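Local coordinates for protein putative xanthine dehydrogenase YAGS fad-binding subunit (Escherichia coli, PDB 5G5G) that binds a dioxothiomolybdenum ion and pterin cytosine dinucleotide, and probably oxidises aldehydes as the molybdenum subunit of a periplasmic aldehyde oxidase, at residues D4-E9 with D679-P684; N10-L15 with A477-E482; R440-E445 with G511-T516; G614-P619 with V672-D677. One frame throughout, in Å; residues are numbered along the deposited sequence. Where two conformers were deposited one is given.

Contact 1. Residues D4-E9 with D679-P684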
# COMPACT_ATOMS: atom_id res chain seq x y z
N ASP C 4 7.80 -37.55 11.63
CA ASP C 4 7.66 -37.66 13.09
C ASP C 4 8.98 -37.76 13.84
O ASP C 4 8.95 -37.79 15.07
CB ASP C 4 6.69 -38.80 13.49
CG ASP C 4 7.07 -40.16 12.93
OD1 ASP C 4 8.21 -40.36 12.45
OD2 ASP C 4 6.19 -41.06 12.99
N LYS C 5 10.12 -37.76 13.13
CA LYS C 5 11.43 -37.80 13.75
C LYS C 5 12.25 -36.70 13.13
O LYS C 5 12.01 -36.33 12.00
CB LYS C 5 12.08 -39.17 13.51
CG LYS C 5 11.38 -40.29 14.26
CD LYS C 5 11.93 -41.68 13.94
CE LYS C 5 11.49 -42.25 12.58
NZ LYS C 5 10.00 -42.31 12.32
N PRO C 6 13.20 -36.10 13.86
CA PRO C 6 14.00 -35.06 13.19
C PRO C 6 14.69 -35.57 11.90
O PRO C 6 15.02 -36.75 11.82
CB PRO C 6 15.04 -34.70 14.24
CG PRO C 6 14.41 -35.12 15.54
CD PRO C 6 13.66 -36.36 15.23
N ALA C 7 14.87 -34.71 10.91
CA ALA C 7 15.46 -35.10 9.62
C ALA C 7 16.92 -35.44 9.77
O ALA C 7 17.61 -34.82 10.57
CB ALA C 7 15.29 -33.96 8.61
N GLY C 8 17.38 -36.46 9.06
CA GLY C 8 18.81 -36.83 9.02
C GLY C 8 19.36 -36.22 7.75
O GLY C 8 18.83 -35.21 7.26
N GLU C 9 20.40 -36.81 7.19
CA GLU C 9 20.93 -36.34 5.91
C GLU C 9 20.00 -36.79 4.82
O GLU C 9 19.51 -37.91 4.82
CB GLU C 9 22.33 -36.91 5.61
CG GLU C 9 23.43 -36.20 6.37
CD GLU C 9 24.84 -36.64 5.96
OE1 GLU C 9 25.10 -36.94 4.75
OE2 GLU C 9 25.69 -36.70 6.86
N ASP C 679 17.24 -26.40 10.66
CA ASP C 679 16.46 -26.93 11.76
C ASP C 679 15.85 -28.24 11.37
O ASP C 679 14.76 -28.26 10.84
CB ASP C 679 15.39 -25.94 12.24
CG ASP C 679 14.83 -26.31 13.64
OD1 ASP C 679 15.02 -27.49 14.05
OD2 ASP C 679 14.29 -25.41 14.32
N PRO C 680 16.53 -29.35 11.66
CA PRO C 680 15.98 -30.67 11.30
C PRO C 680 14.73 -31.09 12.07
O PRO C 680 14.10 -32.07 11.67
CB PRO C 680 17.10 -31.63 11.58
CG PRO C 680 18.09 -30.93 12.40
CD PRO C 680 17.84 -29.47 12.36
N ILE C 681 14.35 -30.35 13.12
CA ILE C 681 13.11 -30.65 13.84
C ILE C 681 11.89 -30.19 13.02
O ILE C 681 10.78 -30.70 13.20
CB ILE C 681 13.16 -30.08 15.26
CG1 ILE C 681 14.21 -30.91 16.05
CG2 ILE C 681 11.82 -30.13 15.94
CD1 ILE C 681 14.66 -30.23 17.31
N SER C 682 12.10 -29.22 12.17
CA SER C 682 11.02 -28.61 11.38
C SER C 682 10.41 -29.52 10.28
O SER C 682 9.18 -29.63 10.18
CB SER C 682 11.50 -27.29 10.74
OG SER C 682 10.47 -26.66 9.91
N SER C 683 11.26 -30.09 9.44
CA SER C 683 10.81 -30.80 8.24
C SER C 683 11.99 -31.38 7.52
O SER C 683 13.11 -31.10 7.89
CB SER C 683 10.09 -29.85 7.28
OG SER C 683 11.06 -28.98 6.62
N PRO C 684 11.74 -32.14 6.42
CA PRO C 684 12.89 -32.66 5.64
C PRO C 684 13.70 -31.53 4.93
O PRO C 684 14.83 -31.73 4.57
CB PRO C 684 12.26 -33.58 4.59
CG PRO C 684 10.91 -33.93 5.18
CD PRO C 684 10.46 -32.72 5.97

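Contact 2. Residues N10-L15 with A477-E482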
# COMPACT_ATOMS: atom_id res chain seq x y z
N ASN C 10 19.77 -35.93 3.85
CA ASN C 10 18.91 -36.28 2.72
C ASN C 10 19.36 -35.45 1.51
O ASN C 10 20.27 -34.65 1.65
CB ASN C 10 17.41 -36.09 3.12
CG ASN C 10 17.02 -34.64 3.35
OD1 ASN C 10 17.48 -33.74 2.66
ND2 ASN C 10 16.08 -34.43 4.28
N PRO C 11 18.76 -35.66 0.34
CA PRO C 11 19.31 -35.01 -0.88
C PRO C 11 19.34 -33.49 -0.88
O PRO C 11 20.17 -32.91 -1.59
CB PRO C 11 18.39 -35.54 -2.00
CG PRO C 11 17.99 -36.90 -1.50
CD PRO C 11 17.76 -36.68 -0.01
N ILE C 12 18.46 -32.84 -0.10
CA ILE C 12 18.38 -31.42 -0.09
C ILE C 12 19.66 -30.85 0.48
O ILE C 12 20.08 -29.78 0.06
CB ILE C 12 17.18 -30.88 0.74
CG1 ILE C 12 15.84 -31.41 0.15
CG2 ILE C 12 17.16 -29.36 0.79
CD1 ILE C 12 15.49 -30.92 -1.21
N ASP C 13 20.31 -31.58 1.38
CA ASP C 13 21.62 -31.18 1.95
C ASP C 13 22.75 -30.88 0.94
O ASP C 13 23.72 -30.21 1.28
CB ASP C 13 22.15 -32.21 2.92
CG ASP C 13 21.30 -32.31 4.21
OD1 ASP C 13 20.71 -31.33 4.69
OD2 ASP C 13 21.39 -33.42 4.79
N GLN C 14 22.63 -31.40 -0.29
CA GLN C 14 23.62 -31.15 -1.33
C GLN C 14 23.68 -29.64 -1.70
O GLN C 14 24.75 -29.14 -2.11
CB GLN C 14 23.28 -31.94 -2.58
CG GLN C 14 23.32 -33.45 -2.42
CD GLN C 14 22.82 -34.17 -3.66
OE1 GLN C 14 23.61 -34.63 -4.47
NE2 GLN C 14 21.52 -34.24 -3.83
N LEU C 15 22.53 -28.98 -1.61
CA LEU C 15 22.42 -27.55 -1.87
C LEU C 15 23.05 -27.14 -3.19
O LEU C 15 23.62 -26.06 -3.30
CB LEU C 15 23.01 -26.73 -0.70
CG LEU C 15 22.33 -27.03 0.65
CD1 LEU C 15 23.09 -26.33 1.76
CD2 LEU C 15 20.91 -26.56 0.64
N ALA C 477 10.46 -25.02 -7.74
CA ALA C 477 11.34 -25.47 -8.84
C ALA C 477 12.72 -25.91 -8.32
O ALA C 477 13.26 -26.97 -8.69
CB ALA C 477 11.47 -24.38 -9.90
N GLN C 478 13.27 -25.13 -7.40
CA GLN C 478 14.58 -25.46 -6.84
C GLN C 478 14.58 -26.81 -6.11
O GLN C 478 15.56 -27.61 -6.22
CB GLN C 478 15.06 -24.37 -5.92
CG GLN C 478 15.38 -23.04 -6.62
CD GLN C 478 15.63 -21.91 -5.62
OE1 GLN C 478 14.78 -21.04 -5.37
NE2 GLN C 478 16.81 -21.92 -5.00
N THR C 479 13.49 -27.06 -5.38
CA THR C 479 13.31 -28.31 -4.63
C THR C 479 13.26 -29.52 -5.53
O THR C 479 14.03 -30.49 -5.38
CB THR C 479 12.08 -28.25 -3.71
OG1 THR C 479 12.20 -27.13 -2.81
CG2 THR C 479 11.93 -29.55 -2.92
N ALA C 480 12.42 -29.45 -6.56
CA ALA C 480 12.36 -30.54 -7.50
C ALA C 480 13.68 -30.76 -8.27
O ALA C 480 14.12 -31.90 -8.46
CB ALA C 480 11.20 -30.35 -8.45
N ALA C 481 14.31 -29.66 -8.70
CA ALA C 481 15.57 -29.76 -9.39
C ALA C 481 16.62 -30.47 -8.51
O ALA C 481 17.40 -31.31 -8.98
CB ALA C 481 16.04 -28.37 -9.80
N GLU C 482 16.68 -30.07 -7.24
CA GLU C 482 17.62 -30.64 -6.31
C GLU C 482 17.39 -32.13 -6.15
O GLU C 482 18.34 -32.92 -6.18
CB GLU C 482 17.49 -29.98 -4.93
CG GLU C 482 18.62 -30.38 -3.99
CD GLU C 482 19.90 -29.57 -4.22
OE1 GLU C 482 19.82 -28.31 -4.10
OE2 GLU C 482 20.94 -30.18 -4.49
O HOH W 1 19.78 -35.42 -5.89

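Contact 3. Residues R440-E445 with G511-T516. With MCN (pterin cytosine dinucleotide), chain Y.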
# COMPACT_ATOMS: atom_id res chain seq x y z
N ARG C 440 8.56 -15.08 15.83
CA ARG C 440 7.35 -15.62 15.15
C ARG C 440 7.45 -17.12 15.14
O ARG C 440 8.51 -17.66 14.81
CB ARG C 440 7.25 -15.08 13.73
CG ARG C 440 5.98 -15.43 12.98
CD ARG C 440 4.73 -14.75 13.51
NE ARG C 440 3.59 -15.18 12.74
CZ ARG C 440 2.31 -14.94 13.02
NH1 ARG C 440 1.97 -14.28 14.13
NH2 ARG C 440 1.35 -15.37 12.20
N ASN C 441 6.39 -17.79 15.54
CA ASN C 441 6.41 -19.23 15.56
C ASN C 441 6.54 -19.86 14.14
O ASN C 441 6.24 -19.22 13.12
CB ASN C 441 5.20 -19.78 16.30
CG ASN C 441 5.32 -19.61 17.81
OD1 ASN C 441 6.41 -19.69 18.37
ND2 ASN C 441 4.20 -19.41 18.48
N ASN C 442 7.01 -21.10 14.14
CA ASN C 442 7.06 -21.90 12.94
C ASN C 442 5.95 -22.93 13.04
O ASN C 442 5.92 -23.70 13.98
CB ASN C 442 8.40 -22.60 12.82
CG ASN C 442 8.50 -23.42 11.57
OD1 ASN C 442 8.41 -22.88 10.49
ND2 ASN C 442 8.69 -24.73 11.71
N LEU C 443 5.05 -22.96 12.06
CA LEU C 443 3.85 -23.79 12.09
C LEU C 443 3.89 -24.83 10.96
O LEU C 443 4.45 -24.57 9.92
CB LEU C 443 2.61 -22.91 11.91
CG LEU C 443 2.42 -21.77 12.92
CD1 LEU C 443 1.18 -20.94 12.54
CD2 LEU C 443 2.31 -22.29 14.36
N LEU C 444 3.30 -26.00 11.19
CA LEU C 444 3.35 -27.08 10.24
C LEU C 444 1.93 -27.48 9.88
O LEU C 444 1.10 -27.58 10.75
CB LEU C 444 4.01 -28.30 10.85
CG LEU C 444 5.51 -28.28 11.16
CD1 LEU C 444 6.32 -27.73 10.01
CD2 LEU C 444 5.81 -27.52 12.44
N GLU C 445 1.70 -27.78 8.61
CA GLU C 445 0.40 -28.17 8.10
C GLU C 445 0.64 -29.14 6.94
O GLU C 445 1.69 -29.09 6.27
CB GLU C 445 -0.36 -26.94 7.60
CG GLU C 445 -0.80 -25.91 8.66
CD GLU C 445 -1.82 -26.43 9.68
OE1 GLU C 445 -2.66 -27.31 9.32
OE2 GLU C 445 -1.76 -25.96 10.86
N GLY C 511 4.08 -21.52 4.41
CA GLY C 511 3.96 -21.91 2.99
C GLY C 511 5.21 -22.48 2.36
O GLY C 511 5.13 -23.52 1.67
N ALA C 512 6.35 -21.79 2.52
CA ALA C 512 7.59 -22.28 1.89
C ALA C 512 7.98 -23.66 2.38
O ALA C 512 8.26 -24.58 1.60
CB ALA C 512 8.72 -21.34 2.15
N ASN C 513 8.04 -23.79 3.69
CA ASN C 513 8.46 -25.03 4.29
C ASN C 513 7.50 -26.20 4.00
O ASN C 513 7.93 -27.27 3.62
CB ASN C 513 8.63 -24.83 5.80
CG ASN C 513 9.19 -26.05 6.50
OD1 ASN C 513 10.03 -26.76 5.93
ND2 ASN C 513 8.66 -26.37 7.67
N THR C 514 6.20 -25.99 4.13
CA THR C 514 5.23 -27.06 3.94
C THR C 514 5.12 -27.42 2.42
O THR C 514 5.09 -28.60 2.11
CB THR C 514 3.86 -26.71 4.50
OG1 THR C 514 3.33 -25.55 3.87
CG2 THR C 514 3.90 -26.52 6.01
N SER C 515 5.04 -26.44 1.53
CA SER C 515 4.84 -26.70 0.12
C SER C 515 6.08 -27.45 -0.46
O SER C 515 5.94 -28.43 -1.22
CB SER C 515 4.53 -25.43 -0.67
OG SER C 515 5.59 -24.52 -0.78
N THR C 516 7.26 -26.99 -0.08
CA THR C 516 8.51 -27.64 -0.55
C THR C 516 8.68 -29.02 0.05
O THR C 516 9.17 -29.92 -0.63
CB THR C 516 9.78 -26.81 -0.39
OG1 THR C 516 10.03 -26.56 1.00
CG2 THR C 516 9.67 -25.52 -1.16
N1 MCN Y . 11.79 -18.32 2.04
C2 MCN Y . 13.09 -18.89 1.67
N3 MCN Y . 13.43 -19.81 2.85
C4 MCN Y . 12.86 -20.02 4.02
C5 MCN Y . 11.48 -19.42 4.10
C6 MCN Y . 11.08 -18.59 3.18
O2 MCN Y . 13.71 -18.75 0.75
N4 MCN Y . 13.28 -20.72 5.01
C1' MCN Y . 11.40 -17.27 1.12
C2D MCN Y . 10.86 -17.85 -0.24
O2' MCN Y . 11.05 -16.90 -1.29
C3' MCN Y . 9.47 -17.98 0.12
C4D MCN Y . 8.98 -16.74 0.99
O4D MCN Y . 10.31 -16.52 1.67
O3' MCN Y . 8.47 -18.10 -0.96
C5' MCN Y . 8.00 -16.80 2.01
O5' MCN Y . 7.88 -18.08 2.60
PA MCN Y . 7.15 -18.19 3.96
O1A MCN Y . 6.88 -19.68 4.19
O2A MCN Y . 7.86 -17.38 4.99
O3A MCN Y . 5.67 -17.43 3.70
PB MCN Y . 4.43 -18.14 3.03
O1B MCN Y . 3.62 -18.82 4.05
O2B MCN Y . 4.88 -18.89 1.82
O3B MCN Y . 3.73 -16.85 2.47
C10 MCN Y . 2.82 -16.07 3.36
C9' MCN Y . 3.44 -14.84 3.91
C8' MCN Y . 2.37 -14.21 4.96
S8' MCN Y . 1.55 -15.19 6.04
C7' MCN Y . 2.07 -13.02 4.76
S7' MCN Y . 0.76 -12.21 5.67
C6' MCN Y . 2.93 -12.05 3.90
C7 MCN Y . 4.25 -12.88 3.53
O9' MCN Y . 3.97 -14.09 2.94
N5' MCN Y . 2.10 -11.91 2.60
C4A MCN Y . 2.77 -11.36 1.37
N8' MCN Y . 4.98 -12.10 2.51
C4B MCN Y . 4.32 -11.59 1.45
N1' MCN Y . 5.07 -11.00 0.43
C2' MCN Y . 4.51 -10.66 -0.81
N2' MCN Y . 5.16 -10.12 -1.72
N3' MCN Y . 3.15 -10.48 -0.80
C4' MCN Y . 2.19 -10.95 0.08
O4' MCN Y . 0.95 -10.90 0.14
O HOH W 2 6.78 -24.11 8.47

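Contact 4. Residues G614-P619 with V672-D677. With MCN (pterin cytosine dinucleotide), chain Y.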
# COMPACT_ATOMS: atom_id res chain seq x y z
N GLY C 614 15.46 -20.95 10.04
CA GLY C 614 15.89 -22.26 9.47
C GLY C 614 16.82 -22.11 8.26
O GLY C 614 17.38 -21.05 8.01
N ARG C 615 16.90 -23.18 7.48
CA ARG C 615 17.61 -23.15 6.18
C ARG C 615 16.89 -22.23 5.23
O ARG C 615 15.68 -22.40 5.03
CB ARG C 615 17.67 -24.54 5.61
CG ARG C 615 18.11 -24.59 4.13
CD ARG C 615 18.28 -26.02 3.70
NE ARG C 615 19.44 -26.67 4.28
CZ ARG C 615 19.59 -27.99 4.39
NH1 ARG C 615 18.60 -28.84 4.07
NH2 ARG C 615 20.73 -28.49 4.87
N ILE C 616 17.59 -21.26 4.67
CA ILE C 616 17.01 -20.38 3.68
C ILE C 616 17.05 -21.04 2.31
O ILE C 616 18.10 -21.52 1.84
CB ILE C 616 17.76 -19.03 3.65
CG1 ILE C 616 17.63 -18.34 5.03
CG2 ILE C 616 17.24 -18.18 2.49
CD1 ILE C 616 16.25 -17.95 5.42
N LEU C 617 15.90 -21.09 1.66
CA LEU C 617 15.72 -21.80 0.42
C LEU C 617 16.17 -20.99 -0.81
O LEU C 617 16.68 -21.56 -1.78
CB LEU C 617 14.29 -22.29 0.33
CG LEU C 617 13.77 -23.23 1.45
CD1 LEU C 617 12.31 -23.64 1.25
CD2 LEU C 617 14.65 -24.45 1.58
N ASN C 618 16.00 -19.68 -0.77
CA ASN C 618 16.50 -18.79 -1.81
C ASN C 618 16.85 -17.47 -1.19
O ASN C 618 15.95 -16.69 -0.81
CB ASN C 618 15.47 -18.64 -2.93
CG ASN C 618 15.95 -17.76 -4.03
OD1 ASN C 618 16.57 -16.71 -3.79
ND2 ASN C 618 15.62 -18.14 -5.27
N PRO C 619 18.15 -17.21 -1.00
CA PRO C 619 18.49 -16.01 -0.23
C PRO C 619 18.06 -14.70 -0.90
O PRO C 619 17.89 -13.71 -0.21
CB PRO C 619 20.00 -16.07 -0.11
CG PRO C 619 20.29 -17.57 -0.15
CD PRO C 619 19.28 -18.14 -1.11
N VAL C 672 20.08 -7.11 5.07
CA VAL C 672 19.55 -8.32 5.67
C VAL C 672 20.68 -9.35 5.79
O VAL C 672 21.42 -9.55 4.83
CB VAL C 672 18.41 -8.93 4.86
CG1 VAL C 672 17.87 -10.19 5.55
CG2 VAL C 672 17.25 -7.96 4.63
N ILE C 673 20.76 -10.05 6.94
CA ILE C 673 21.72 -11.17 7.10
C ILE C 673 20.89 -12.34 7.59
O ILE C 673 20.14 -12.18 8.56
CB ILE C 673 22.80 -10.85 8.13
CG1 ILE C 673 23.72 -9.72 7.61
CG2 ILE C 673 23.64 -12.10 8.47
CD1 ILE C 673 24.69 -9.20 8.64
N PHE C 674 21.05 -13.49 6.95
CA PHE C 674 20.43 -14.72 7.42
C PHE C 674 21.46 -15.57 8.09
O PHE C 674 22.45 -15.94 7.47
CB PHE C 674 19.80 -15.50 6.28
CG PHE C 674 18.64 -14.77 5.65
CD1 PHE C 674 17.44 -14.66 6.35
CD2 PHE C 674 18.75 -14.28 4.39
CE1 PHE C 674 16.33 -13.99 5.79
CE2 PHE C 674 17.66 -13.60 3.83
CZ PHE C 674 16.48 -13.45 4.54
N LEU C 675 21.26 -15.88 9.36
CA LEU C 675 22.07 -16.89 10.00
C LEU C 675 21.72 -18.26 9.44
O LEU C 675 20.56 -18.50 9.05
CB LEU C 675 21.81 -16.88 11.53
CG LEU C 675 22.18 -15.57 12.23
CD1 LEU C 675 22.08 -15.71 13.76
CD2 LEU C 675 23.56 -15.09 11.89
N ASP C 676 22.69 -19.14 9.35
CA ASP C 676 22.46 -20.57 9.02
C ASP C 676 21.69 -21.08 10.25
O ASP C 676 22.27 -21.14 11.33
CB ASP C 676 23.78 -21.43 8.92
CG ASP C 676 24.49 -21.46 7.50
OD1 ASP C 676 23.98 -20.81 6.56
OD2 ASP C 676 25.60 -22.12 7.35
N ASP C 677 20.44 -21.43 10.12
CA ASP C 677 19.67 -21.82 11.25
C ASP C 677 19.00 -23.16 10.95
O ASP C 677 17.96 -23.46 11.48
CB ASP C 677 18.69 -20.70 11.48
CG ASP C 677 17.90 -20.85 12.72
OD1 ASP C 677 18.53 -21.06 13.81
OD2 ASP C 677 16.62 -20.72 12.62
N1 MCN Y . 11.79 -18.32 2.04
C2 MCN Y . 13.09 -18.89 1.67
N3 MCN Y . 13.43 -19.81 2.85
C4 MCN Y . 12.86 -20.02 4.02
C5 MCN Y . 11.48 -19.42 4.10
C6 MCN Y . 11.08 -18.59 3.18
O2 MCN Y . 13.71 -18.75 0.75
N4 MCN Y . 13.28 -20.72 5.01
C1' MCN Y . 11.40 -17.27 1.12
C2D MCN Y . 10.86 -17.85 -0.24
O2' MCN Y . 11.05 -16.90 -1.29
C3' MCN Y . 9.47 -17.98 0.12
C4D MCN Y . 8.98 -16.74 0.99
O4D MCN Y . 10.31 -16.52 1.67
O3' MCN Y . 8.47 -18.10 -0.96
C5' MCN Y . 8.00 -16.80 2.01
O5' MCN Y . 7.88 -18.08 2.60
PA MCN Y . 7.15 -18.19 3.96
O1A MCN Y . 6.88 -19.68 4.19
O2A MCN Y . 7.86 -17.38 4.99
O3A MCN Y . 5.67 -17.43 3.70
PB MCN Y . 4.43 -18.14 3.03
O1B MCN Y . 3.62 -18.82 4.05
O2B MCN Y . 4.88 -18.89 1.82
O3B MCN Y . 3.73 -16.85 2.47
C10 MCN Y . 2.82 -16.07 3.36
C9' MCN Y . 3.44 -14.84 3.91
C8' MCN Y . 2.37 -14.21 4.96
S8' MCN Y . 1.55 -15.19 6.04
C7' MCN Y . 2.07 -13.02 4.76
S7' MCN Y . 0.76 -12.21 5.67
C6' MCN Y . 2.93 -12.05 3.90
C7 MCN Y . 4.25 -12.88 3.53
O9' MCN Y . 3.97 -14.09 2.94
N5' MCN Y . 2.10 -11.91 2.60
C4A MCN Y . 2.77 -11.36 1.37
N8' MCN Y . 4.98 -12.10 2.51
C4B MCN Y . 4.32 -11.59 1.45
N1' MCN Y . 5.07 -11.00 0.43
C2' MCN Y . 4.51 -10.66 -0.81
N2' MCN Y . 5.16 -10.12 -1.72
N3' MCN Y . 3.15 -10.48 -0.80
C4' MCN Y . 2.19 -10.95 0.08
O4' MCN Y . 0.95 -10.90 0.14
O HOH W 3 17.88 -18.34 8.71
O HOH W 4 19.92 -20.29 6.43

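Contact 1. Residues D4-E9 with D679-P684
The methyl group of Ala7 settles over the bend made by residues 680-684, its CB lying 3.7 Å from Ser683 O and 4.0 Å from Pro684 CA. The backbone does the directional work: Ala7 N donates to Pro680 O at 2.9 Å in a nearly straight bond (169°), although the donor is tilted out of the carbonyl plane. From the opposing segment the ring of Pro680 brings its CB to 3.4 Å from Ala7 O. Pro6 widens this apolar patch, since its CG rests 4.2 Å from Ile681 CG1, and its CA makes a CH···O contact with Pro680 O, the same oxygen that holds Ala7. That carbonyl is presented by an Asx turn, in which Asp679 OD1 accepts from Ile681 N at 3.1 Å. With CG of Asp679 anti to its own amide nitrogen (chi1 -164°), the carboxylate lies beside the carbonyl carbon, where it can reach the amide two residues on; its OD2 is paired with Lys688 and Ser397. This single backbone bond from Ala7, with small apolar contacts around it, joins the N-terminal arm to the loop after strand 669-674. Beneath that loop, Ser683 OG binds Asn513 OD1 on helix 511-534, Pro684 packs on Ser517 and Tyr520 of the same helix, and Phe574 and Ile572 of strand 566-574 touch Ser683 and Pro684.

Contact 2. Residues N10-L15 with A477-E482
A short 3-10 segment, Pro11 to Gln14, lies against helix 472-484, where the buried side chain of Glu482 supplies most of the helix's share of the contact. Bent at chi2 (81°), Glu482 passes its CG under the turn, 3.8 Å from Pro11 O and 4.0 Å from Ile12 CA. Its carboxylate then runs on beneath the chain: OE2 lies 3.5 Å from Gln14 CB, and OE1 comes equally near Leu15 CA. The bonds that hold it are made just beyond, OE2 accepting from Lys16 N and OE1 from Val17 N and Val18 N. A leucine in its place would probably leave those three amides without their acceptor and the arm freer to shift. Alongside, Ile12 CD1 meets Thr479 CG2 at 4.2 Å, while the Thr479 hydroxyl is turned to Ile475 O within the helix. On the exposed side, Gln14 NE2 binds Pro11 O in its own amide plane (2.9 Å) and passes a second bond through a water to Glu482 O. Asn10 OD1 accepts from Ile12 N, so the N-terminal arm joins helix 472-484 through an Asx turn leading into a 3-10 turn, followed by main-chain amides gathered on a helix carboxylate.

Contact 3. Residues R440-E445 with G511-T516
Thr514 CG2 makes the closest approach of helix 511-534 to residues 440-445, 3.4 Å from Glu445 O. The methyl is placed there by a chi1 of 60°, which sets CG2 anti to the carbonyl carbon and leaves OG1 to bond back to Trp510 O. The same methyl lies over Glu445 N, a buried amide for which the model offers no partner. At the preceding helix residue, Leu444 CD1 touches Asn513 ND2 at 3.6 Å, the two side chains meeting at a slant. A water completes this layer: it donates to Asn442 OD1 and to Leu443 O (2.8 Å) and accepts from Asn513 ND2 (3.0 Å), so the helix and the extended chain share a polar bridge without any direct hydrogen bond.

The same helix presents its N-terminus to the cofactor diphosphate, a classic use of a helix start in anion binding. Gly511 N donates to O1B at 2.8 Å and Ala512 N to O1A at 2.7 Å, one amide for each phosphate. A CB at Gly511 would come too close to O2B in this backbone pose, consistent with a glycine at the position. In the next shell, Ser515 OG and Thr516 OG1 bond back to Gly511 O and Ala512 O. Asn513 OD1 is fixed by Ser683 OG, and Asn442 ND2 by Gln583 and Ser682. Farther along strand 429-441, Arg440 pairs with Glu354 and with Glu692 of the molybdenum pocket.

Contact 4. Residues G614-P619 with V672-D677
Ile616 and Phe674 stand at about a right angle, the aliphatic chain set over one face of the ring. Ile616 CD1 lies 4.0 Å from the ring centroid, 28° off the normal, in a CH-pi contact, and comes within 3.6 Å of Phe674 CD1. The opposite face of the ring carries Val672 CG1, offset toward the rim, so the phenyl group is sandwiched between two aliphatic side chains. The branching of Ile616 divides its work: with chi1 at -61°, CG1 and CD1 go to Phe674 while CG2, anti to the backbone N, faces the pyrimidine of the cofactor.

That base is read by the loop's main chain. Cytosine N4 donates to Arg615 O (2.9 Å). Leu617 N gives cytosine N3 an almost straight bond (3.0 Å, 175°). Asn618 N donates to cytosine O2 at 2.9 Å, and the three bonds together cover the base-pairing edge. Asn618 also ends the loop as the N-cap of helix 619-638, its OD1 accepting from Thr621 N.

At the other end, Asp677 lies beside Gly614. Its OD2 uses the anti lone pair to take Gly614 N at 2.8 Å, and Asp677 O receives a CA-H···O contact from Gly614 CA (3.1 Å). Asp677 OD1 is held by Gln400. An alanine in place of Asp677 would probably leave Gly614 N and Gln400 NE2 without these carboxylate acceptors and the loop's start less firmly tied to the chain just after strand 669-674. A water donating to both Gly614 O and Leu675 O fills in between the two chains, and the Arg615 guanidinium group pairs with Asp13 through NH2.

The four contacts run from the cofactor site out to the N-terminal arm. The centre of contact 3 is about 12 Å from the chain's centre, that of contact 4 about 19 Å, and those of contacts 1 and 2 about 25 and 26 Å. All are partly buried; the exposed touching residues are Pro6, Gln14 and Leu443, with none in contact 4. Contacts 3 and 4 reach the same sheet, and main-chain amides of both bond the ligand, at diphosphate and base. Contact 1 has one backbone bond across it; contact 2 has none, its Glu482 accepting from amides just past the segment. Serines of 679-684 bond to contact 3, and the Asp13-Arg615 salt bridge joins contacts 2 and 4.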